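Local coordinates for Ice-binding protein (Flavobacteriaceae bacterium, PDB 5UYT) that binds ice as an antifreeze protein, with two ice-binding-like regions, each built as a right-handed beta-solenoid, at residues Leu107-Gly112 and Val135-Gly140; Asn304-Pro309 and Lys323-Ala328. One frame throughout, in Å; residues are numbered along the deposited sequence. Where two conformers were deposited one is given.

Following the chain from the N terminus, contact 1 comes first. It pairs 107-112 with 135-140 and closes a loop whose 22 intervening residues include strands 119-123 and 127-129. Contact 2 follows in series, without nesting or crossing. It pairs 304-309 with 323-328 and closes a shorter loop of 13 residues that includes strands 311-314 and 318-320. Each contact joins strands on one face of a right-handed beta-helix, contact 1 in the first ice-binding-like region and contact 2 in the second. Their centres are about 26 Å apart and their nearest atoms about 15 Å. Contact 2 lies near the centre of the chain, and contact 1 lies farther out.

Contact 1: residues Leu107-Gly112 and Val135-Gly140; sequences LTLDGG and VLLTNG
D110 and N139 extend alongside each other where the two strands run out. N139 ND2 donates to D110 OD1 at 2.8 Å on the syn side, somewhat out of the carboxylate plane, while OD1 lies close to the amide plane of N139. The two planes are 44° apart. G112 N also donates to D110 OD1, at 2.8 Å, from above the carboxylate plane. This is an Asx turn, and the two bonds together grip one oxygen. With CG anti to the backbone N (chi1 167°), the D110 carboxylate is set toward this strand end, where both donors meet it. T138 and T108 cross at about a right angle on the same face as D110, with T108 CG2 3.6 Å from T138 OG1. The strands are parallel neighbours in a right-handed beta-helix, the fold of this ice-binding family. L136 N, L109 N, T138 N and G111 N each donate to a carbonyl of the partner strand. The other face carries L107, L109, V135 and L137. L109 CD1 lies 4.0 Å from L137 CD2 and 4.2 Å from V135 CG1. F119 and F121 touch L109. Strand 88-90 continues the sheet on the edge of 107-110 away from 135-138.

Contact 2: residues Asn304-Pro309 and Lys323-Ala328; sequences NLVLTP and KVTLDA
Strands 305-307 and 323-327 run parallel, their axes 4.7 Å apart at closest approach and 24° apart in direction. T325 N donates to L305 O, L307 N to T325 O, and D327 N to L307 O. Before them, N304 N reaches K323 O at 2.8 Å, with a more bent N-H...O angle of 135°. On one face L307 and L326 are neighbours that extend in the same direction. L326 CD2 rests 3.8 Å from L307 CB and 4.0 Å from L307 CD1. V306, on the face it shares with T325, brings CG1 to 3.9 Å from D327 CB. Its chi1 of -179° sets CG1 anti to the backbone N and beside the carbonyl carbon, on the side of D327. The two strands belong to neighbouring coils of a right-handed beta-helix, hydrogen-bonded edge to edge, and strand 351-355 continues the sheet beyond 323-327. A water donates to L305 O at 2.9 Å and also hydrogen-bonds T325 OG1 at 2.7 Å, tying the hydroxyl to the strand opposite. Just after strand 305-307, P309 CD lies 3.3 Å from D327 O. D327 OD1 accepts from Q329 N and N356 ND2. T308 OG1 bonds D47 OD2, a residue of the first ice-binding-like region.

Contact 1: residues Leu107-Gly112 and Val135-Gly140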
ATOM      1  N   LEU A 107       6.972  15.825  21.413  1.00 27.29           N
ATOM      2  CA  LEU A 107       7.937  14.985  22.104  1.00 27.42           C
ATOM      3  C   LEU A 107       8.913  14.495  21.050  1.00 27.20           C
ATOM      4  O   LEU A 107       8.482  13.911  20.055  1.00 26.99           O
ATOM      5  CB  LEU A 107       7.265  13.768  22.770  1.00 27.46           C
ATOM      6  CG  LEU A 107       8.245  12.837  23.503  1.00 28.76           C
ATOM      7  CD1 LEU A 107       8.902  13.541  24.686  1.00 29.84           C
ATOM      8  CD2 LEU A 107       7.570  11.551  23.964  1.00 29.02           C
ATOM      9  N   THR A 108      10.208  14.711  21.254  1.00 27.33           N
ATOM     10  CA  THR A 108      11.224  14.268  20.285  1.00 26.71           C
ATOM     11  C   THR A 108      12.026  13.096  20.839  1.00 27.16           C
ATOM     12  O   THR A 108      12.522  13.146  21.968  1.00 28.19           O
ATOM     13  CB  THR A 108      12.154  15.433  19.845  1.00 27.03           C
ATOM     14  OG1 THR A 108      11.357  16.463  19.254  1.00 27.14           O
ATOM     15  CG2 THR A 108      13.211  14.980  18.834  1.00 26.90           C
ATOM     16  N   LEU A 109      12.143  12.032  20.043  1.00 26.72           N
ATOM     17  CA  LEU A 109      12.977  10.890  20.417  1.00 27.23           C
ATOM     18  C   LEU A 109      14.224  10.922  19.537  1.00 27.79           C
ATOM     19  O   LEU A 109      14.149  10.800  18.296  1.00 26.74           O
ATOM     20  CB  LEU A 109      12.196   9.566  20.283  1.00 26.78           C
ATOM     21  CG  LEU A 109      10.797   9.559  20.907  1.00 26.22           C
ATOM     22  CD1 LEU A 109      10.135   8.199  20.757  1.00 26.24           C
ATOM     23  CD2 LEU A 109      10.824   9.987  22.384  1.00 27.39           C
ATOM     24  N   ASP A 110      15.363  11.097  20.200  1.00 28.91           N
ATOM     25  CA  ASP A 110      16.639  11.402  19.553  1.00 29.96           C
ATOM     26  C   ASP A 110      17.527  10.172  19.657  1.00 30.16           C
ATOM     27  O   ASP A 110      17.858   9.698  20.763  1.00 30.43           O
ATOM     28  CB  ASP A 110      17.232  12.632  20.259  1.00 31.47           C
ATOM     29  CG  ASP A 110      18.704  12.898  19.931  1.00 33.47           C
ATOM     30  OD1 ASP A 110      19.350  12.221  19.103  1.00 33.21           O
ATOM     31  OD2 ASP A 110      19.247  13.805  20.609  1.00 35.55           O
ATOM     32  N   GLY A 111      17.887   9.633  18.501  1.00 29.37           N
ATOM     33  CA  GLY A 111      18.584   8.356  18.443  1.00 30.25           C
ATOM     34  C   GLY A 111      20.073   8.441  18.744  1.00 31.80           C
ATOM     35  O   GLY A 111      20.760   7.422  18.741  1.00 32.41           O
ATOM     36  N   GLY A 112      20.572   9.654  18.984  1.00 32.03           N
ATOM     37  CA  GLY A 112      21.989   9.857  19.293  1.00 33.70           C
ATOM     38  C   GLY A 112      22.942   9.392  18.202  1.00 33.92           C
ATOM     39  O   GLY A 112      24.121   9.126  18.466  1.00 35.00           O
ATOM     40  N   VAL A 135       4.633  13.197  18.244  1.00 25.31           N
ATOM     41  CA  VAL A 135       5.840  12.474  18.602  1.00 25.76           C
ATOM     42  C   VAL A 135       6.744  12.435  17.368  1.00 26.11           C
ATOM     43  O   VAL A 135       6.320  11.995  16.309  1.00 24.74           O
ATOM     44  CB  VAL A 135       5.507  11.064  19.124  1.00 25.95           C
ATOM     45  CG1 VAL A 135       6.784  10.263  19.403  1.00 26.38           C
ATOM     46  CG2 VAL A 135       4.695  11.210  20.405  1.00 26.50           C
ATOM     47  N   LEU A 136       7.965  12.942  17.523  1.00 26.89           N
ATOM     48  CA  LEU A 136       8.891  13.115  16.404  1.00 26.94           C
ATOM     49  C   LEU A 136      10.127  12.250  16.621  1.00 27.28           C
ATOM     50  O   LEU A 136      10.540  12.018  17.773  1.00 27.37           O
ATOM     51  CB  LEU A 136       9.322  14.586  16.287  1.00 28.17           C
ATOM     52  CG  LEU A 136       8.234  15.665  16.305  1.00 29.23           C
ATOM     53  CD1 LEU A 136       8.836  17.062  16.377  1.00 29.50           C
ATOM     54  CD2 LEU A 136       7.322  15.555  15.090  1.00 27.69           C
ATOM     55  N   LEU A 137      10.692  11.744  15.516  1.00 26.81           N
ATOM     56  CA  LEU A 137      11.927  10.977  15.574  1.00 27.52           C
ATOM     57  C   LEU A 137      13.073  11.752  14.926  1.00 28.01           C
ATOM     58  O   LEU A 137      12.905  12.387  13.870  1.00 27.71           O
ATOM     59  CB  LEU A 137      11.779   9.605  14.888  1.00 27.73           C
ATOM     60  CG  LEU A 137      10.579   8.750  15.306  1.00 28.06           C
ATOM     61  CD1 LEU A 137      10.484   7.507  14.416  1.00 29.20           C
ATOM     62  CD2 LEU A 137      10.616   8.401  16.802  1.00 29.01           C
ATOM     63  N   THR A 138      14.246  11.707  15.552  1.00 28.45           N
ATOM     64  CA  THR A 138      15.412  12.363  14.952  1.00 29.92           C
ATOM     65  C   THR A 138      16.693  11.572  15.149  1.00 30.41           C
ATOM     66  O   THR A 138      16.789  10.704  16.035  1.00 29.77           O
ATOM     67  CB  THR A 138      15.682  13.764  15.541  1.00 31.58           C
ATOM     68  OG1 THR A 138      15.956  13.648  16.950  1.00 32.70           O
ATOM     69  CG2 THR A 138      14.518  14.662  15.351  1.00 32.05           C
ATOM     70  N   ASN A 139      17.676  11.891  14.305  1.00 31.40           N
ATOM     71  CA  ASN A 139      19.053  11.541  14.595  1.00 32.53           C
ATOM     72  C   ASN A 139      19.181  10.029  14.756  1.00 32.38           C
ATOM     73  O   ASN A 139      19.816   9.524  15.686  1.00 32.45           O
ATOM     74  CB  ASN A 139      19.506  12.320  15.854  1.00 33.61           C
ATOM     75  CG  ASN A 139      21.012  12.358  16.011  1.00 35.72           C
ATOM     76  OD1 ASN A 139      21.761  12.286  15.025  1.00 35.80           O
ATOM     77  ND2 ASN A 139      21.470  12.485  17.258  1.00 36.79           N
ATOM     78  N   GLY A 140      18.549   9.307  13.838  1.00 31.14           N
ATOM     79  CA  GLY A 140      18.684   7.867  13.793  1.00 32.20           C
ATOM     80  C   GLY A 140      17.574   7.057  14.437  1.00 31.12           C
ATOM     81  O   GLY A 140      17.444   5.873  14.105  1.00 32.35           O
TER

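Contact 2: residues Asn304-Pro309 and Lys323-Ala328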
ATOM      1  N   ASN A 304      -6.327   7.945  -2.197  1.00 18.21           N
ATOM      2  CA  ASN A 304      -5.045   8.031  -1.503  1.00 19.10           C
ATOM      3  C   ASN A 304      -4.621   6.726  -0.806  1.00 19.32           C
ATOM      4  O   ASN A 304      -3.832   6.743   0.155  1.00 19.75           O
ATOM      5  CB  ASN A 304      -5.037   9.261  -0.563  1.00 21.38           C
ATOM      6  CG  ASN A 304      -5.609  10.492  -1.241  1.00 23.30           C
ATOM      7  OD1 ASN A 304      -6.600  11.071  -0.793  1.00 29.72           O
ATOM      8  ND2 ASN A 304      -5.028  10.863  -2.341  1.00 24.52           N
ATOM      9  N   LEU A 305      -5.110   5.599  -1.320  1.00 18.75           N
ATOM     10  CA  LEU A 305      -4.661   4.289  -0.892  1.00 18.79           C
ATOM     11  C   LEU A 305      -3.175   4.188  -1.222  1.00 18.56           C
ATOM     12  O   LEU A 305      -2.729   4.667  -2.286  1.00 18.64           O
ATOM     13  CB  LEU A 305      -5.401   3.201  -1.698  1.00 18.73           C
ATOM     14  CG  LEU A 305      -5.194   1.701  -1.455  1.00 19.42           C
ATOM     15  CD1 LEU A 305      -5.557   1.287  -0.025  1.00 21.19           C
ATOM     16  CD2 LEU A 305      -6.041   0.924  -2.484  1.00 19.20           C
ATOM     17  N   VAL A 306      -2.419   3.570  -0.321  1.00 18.52           N
ATOM     18  CA  VAL A 306      -1.014   3.268  -0.576  1.00 17.83           C
ATOM     19  C   VAL A 306      -0.860   1.750  -0.516  1.00 18.16           C
ATOM     20  O   VAL A 306      -1.337   1.103   0.449  1.00 18.02           O
ATOM     21  CB  VAL A 306      -0.098   3.930   0.490  1.00 19.49           C
ATOM     22  CG1 VAL A 306       1.381   3.641   0.217  1.00 19.70           C
ATOM     23  CG2 VAL A 306      -0.336   5.435   0.536  1.00 19.78           C
ATOM     24  N   LEU A 307      -0.167   1.200  -1.519  1.00 17.35           N
ATOM     25  CA  LEU A 307       0.123  -0.223  -1.610  1.00 17.71           C
ATOM     26  C   LEU A 307       1.642  -0.468  -1.529  1.00 17.70           C
ATOM     27  O   LEU A 307       2.446   0.463  -1.698  1.00 18.29           O
ATOM     28  CB  LEU A 307      -0.463  -0.799  -2.912  1.00 16.57           C
ATOM     29  CG  LEU A 307      -1.997  -0.637  -3.081  1.00 16.27           C
ATOM     30  CD1 LEU A 307      -2.455  -1.271  -4.415  1.00 16.16           C
ATOM     31  CD2 LEU A 307      -2.777  -1.225  -1.894  1.00 16.86           C
ATOM     32  N   THR A 308       2.004  -1.722  -1.226  1.00 18.35           N
ATOM     33  CA  THR A 308       3.393  -2.167  -1.062  1.00 18.27           C
ATOM     34  C   THR A 308       3.627  -3.398  -1.962  1.00 18.36           C
ATOM     35  O   THR A 308       2.668  -3.914  -2.576  1.00 17.89           O
ATOM     36  CB  THR A 308       3.689  -2.477   0.426  1.00 18.86           C
ATOM     37  OG1 THR A 308       2.643  -3.293   0.976  1.00 19.25           O
ATOM     38  CG2 THR A 308       3.822  -1.174   1.223  1.00 18.80           C
ATOM     39  N   PRO A 309       4.896  -3.859  -2.090  1.00 19.44           N
ATOM     40  CA  PRO A 309       5.150  -4.887  -3.095  1.00 19.46           C
ATOM     41  C   PRO A 309       4.487  -6.234  -2.742  1.00 20.06           C
ATOM     42  O   PRO A 309       4.871  -6.887  -1.753  1.00 21.05           O
ATOM     43  CB  PRO A 309       6.690  -5.023  -3.094  1.00 19.77           C
ATOM     44  CG  PRO A 309       7.153  -3.683  -2.630  1.00 19.53           C
ATOM     45  CD  PRO A 309       6.158  -3.315  -1.556  1.00 19.42           C
ATOM     46  N   LYS A 323      -6.169   9.135  -6.466  1.00 16.92           N
ATOM     47  CA  LYS A 323      -4.816   8.605  -6.465  1.00 16.13           C
ATOM     48  C   LYS A 323      -4.662   7.270  -5.755  1.00 16.48           C
ATOM     49  O   LYS A 323      -5.215   7.077  -4.655  1.00 16.70           O
ATOM     50  CB  LYS A 323      -3.905   9.612  -5.748  1.00 17.26           C
ATOM     51  CG  LYS A 323      -2.430   9.154  -5.685  1.00 18.47           C
ATOM     52  CD  LYS A 323      -1.444  10.205  -5.195  1.00 20.47           C
ATOM     53  CE  LYS A 323      -1.749  10.695  -3.799  1.00 22.81           C
ATOM     54  NZ  LYS A 323      -0.672  11.624  -3.302  1.00 25.03           N
ATOM     55  N   VAL A 324      -3.879   6.386  -6.374  1.00 15.51           N
ATOM     56  CA  VAL A 324      -3.292   5.234  -5.680  0.50 15.30           C
ATOM     57  C   VAL A 324      -1.767   5.376  -5.772  1.00 15.62           C
ATOM     58  O   VAL A 324      -1.246   5.737  -6.824  1.00 15.03           O
ATOM     59  CB  VAL A 324      -3.808   3.881  -6.257  0.50 14.42           C
ATOM     60  CG1 VAL A 324      -3.424   3.701  -7.731  0.50 12.59           C
ATOM     61  CG2 VAL A 324      -3.341   2.698  -5.400  0.50 14.49           C
ATOM     62  N   THR A 325      -1.070   5.069  -4.668  1.00 16.20           N
ATOM     63  CA  THR A 325       0.381   5.149  -4.619  1.00 16.27           C
ATOM     64  C   THR A 325       0.978   3.776  -4.386  1.00 16.99           C
ATOM     65  O   THR A 325       0.424   2.961  -3.595  1.00 17.16           O
ATOM     66  CB  THR A 325       0.810   6.094  -3.489  1.00 17.09           C
ATOM     67  OG1 THR A 325       0.302   7.413  -3.740  1.00 17.10           O
ATOM     68  CG2 THR A 325       2.354   6.128  -3.346  1.00 17.71           C
ATOM     69  N   LEU A 326       2.064   3.502  -5.116  1.00 16.69           N
ATOM     70  CA  LEU A 326       2.811   2.249  -4.991  1.00 17.06           C
ATOM     71  C   LEU A 326       4.151   2.545  -4.332  1.00 17.47           C
ATOM     72  O   LEU A 326       4.948   3.311  -4.850  1.00 17.60           O
ATOM     73  CB  LEU A 326       2.959   1.579  -6.378  1.00 17.13           C
ATOM     74  CG  LEU A 326       1.586   1.442  -7.082  1.00 17.44           C
ATOM     75  CD1 LEU A 326       1.855   0.888  -8.485  1.00 17.51           C
ATOM     76  CD2 LEU A 326       0.631   0.504  -6.298  1.00 17.10           C
ATOM     77  N   ASP A 327       4.387   1.918  -3.170  1.00 17.43           N
ATOM     78  CA  ASP A 327       5.498   2.270  -2.293  1.00 18.32           C
ATOM     79  C   ASP A 327       6.419   1.060  -2.265  1.00 18.08           C
ATOM     80  O   ASP A 327       6.070   0.012  -1.687  1.00 17.50           O
ATOM     81  CB  ASP A 327       4.912   2.547  -0.887  1.00 19.32           C
ATOM     82  CG  ASP A 327       5.960   2.803   0.182  1.00 21.39           C
ATOM     83  OD1 ASP A 327       7.175   2.779  -0.103  1.00 21.07           O
ATOM     84  OD2 ASP A 327       5.530   3.014   1.368  1.00 21.65           O
ATOM     85  N   ALA A 328       7.599   1.194  -2.869  1.00 17.64           N
ATOM     86  CA  ALA A 328       8.575   0.102  -2.904  1.00 17.94           C
ATOM     87  C   ALA A 328       9.416  -0.034  -1.640  1.00 19.05           C
ATOM     88  O   ALA A 328      10.218  -0.948  -1.548  1.00 19.94           O
ATOM     89  CB  ALA A 328       9.478   0.221  -4.144  1.00 17.82           C
TER
HETATM   90  O   HOH W   1      -1.943   7.474  -2.292  1.00 20.94           O